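Local coordinates for citrate synthase (Pyrobaculum aerophilum, PDB 2IBP) that catalyses the condensation of oxaloacetate with acetyl-CoA to give citrate and CoA, working as a thermophilic homodimer whose two chains are topologically interlinked, at the interface of chains A and B. Residues are numbered along the deposited sequence; one frame, centred on the assembly and turned at random. Chains: chain A/B, Citrate synthase.

The interface of chains A and B. Residues chain A 111, 245; chain B 127, 131, 231-232, 235.
A:Lys245 and B:Asp232 form an ionic pair across the dimer interface of this citrate synthase, a worked example of how a charge at a subunit boundary can be held by its own chain while it meets the partner's charge. The lysine can be followed outward from its backbone. CB of A:Lys245 lies by the hydroxyl OG of B:Ser231, a loose contact at 4.0 Å. CG leaves anti to the backbone N (chi1 -172°), and the extended chain brings CD of A:Lys245 near both OD1 of B:Asp232, at 3.7 Å, and OG of B:Ser235. CE of A:Lys245 then settles over the centre of the A:Phe111 ring, 3.4 Å above its plane, and also nears OD1 of B:Asp232. Only at chi4 does the chain bend (-60°), and this turn delivers the ammonium NZ of A:Lys245 to the carboxylate OD1 of B:Asp232 at 2.7 Å, a salt bridge and hydrogen bond arriving tilted out of the carboxylate plane. NZ also passes the methyl CD1 of B:Ile131, which in turn touches the outer end of the phenyl ring.

The carboxylate is held from several sides. On OD1 the lysine is opposed, from the other face, by the hydroxyl of B:Ser235. OD2 accepts the amide ND2 of B:Asn127 in a nearly straight bond (172° at H), and the backbone N of B:Ser235 from the opposite face. That last bond caps the start of helix 233-244, whose N-terminal end would be expected to favour the negative charge. An alanine at B:Asp232 would probably leave the A:Lys245 ammonium without its countercharge and the helix without this cap. The side chains of A:Phe111 and B:Asp232 come from opposite directions, their planes turned steeply against each other, and OD2 of B:Asp232 lies in the ring plane at its edge, 3.5 Å from CE1 of A:Phe111.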
# COMPACT_ATOMS: atom_id res chain seq x y z
N PHE A 111 4.36 -9.32 -8.51
CA PHE A 111 2.93 -9.57 -8.30
C PHE A 111 2.77 -10.79 -7.40
O PHE A 111 1.91 -10.84 -6.53
CB PHE A 111 2.22 -9.82 -9.62
CG PHE A 111 1.96 -8.57 -10.42
CD1 PHE A 111 1.03 -7.64 -9.98
CD2 PHE A 111 2.57 -8.38 -11.64
CE1 PHE A 111 0.73 -6.52 -10.73
CE2 PHE A 111 2.29 -7.26 -12.39
CZ PHE A 111 1.38 -6.33 -11.93
N LYS A 245 7.71 -2.07 -6.35
CA LYS A 245 7.62 -2.56 -7.71
C LYS A 245 7.74 -1.45 -8.76
O LYS A 245 8.09 -1.72 -9.91
CB LYS A 245 6.24 -3.21 -7.84
CG LYS A 245 5.95 -3.95 -9.08
CD LYS A 245 4.58 -4.59 -8.91
CE LYS A 245 4.11 -5.16 -10.20
NZ LYS A 245 4.01 -4.08 -11.20
N ASN B 127 -2.17 -3.98 -18.49
CA ASN B 127 -1.36 -3.61 -17.34
C ASN B 127 0.11 -3.87 -17.67
O ASN B 127 0.96 -3.02 -17.38
CB ASN B 127 -1.79 -4.42 -16.11
CG ASN B 127 -1.39 -3.76 -14.80
OD1 ASN B 127 -1.46 -2.54 -14.65
ND2 ASN B 127 -1.05 -4.59 -13.81
N ILE B 131 3.04 -1.08 -17.70
CA ILE B 131 4.23 -1.26 -16.89
C ILE B 131 5.50 -1.11 -17.75
O ILE B 131 6.42 -0.38 -17.37
CB ILE B 131 4.20 -2.65 -16.20
CG1 ILE B 131 3.11 -2.69 -15.11
CG2 ILE B 131 5.53 -2.99 -15.59
CD1 ILE B 131 2.81 -4.08 -14.61
N SER B 231 4.21 2.51 -9.82
CA SER B 231 3.77 1.14 -9.72
C SER B 231 2.40 1.05 -10.41
O SER B 231 1.74 2.06 -10.61
CB SER B 231 3.65 0.72 -8.26
OG SER B 231 3.24 -0.64 -8.17
N ASP B 232 1.97 -0.16 -10.71
CA ASP B 232 0.78 -0.33 -11.51
C ASP B 232 -0.52 -0.10 -10.76
O ASP B 232 -0.57 -0.16 -9.54
CB ASP B 232 0.77 -1.70 -12.15
CG ASP B 232 0.55 -2.78 -11.16
OD1 ASP B 232 1.54 -3.17 -10.48
OD2 ASP B 232 -0.59 -3.26 -11.08
N SER B 235 -1.71 -2.91 -8.35
CA SER B 235 -0.94 -2.88 -7.09
C SER B 235 -1.35 -1.70 -6.20
O SER B 235 -1.48 -1.84 -4.98
CB SER B 235 0.56 -2.83 -7.41
OG SER B 235 0.91 -4.00 -8.11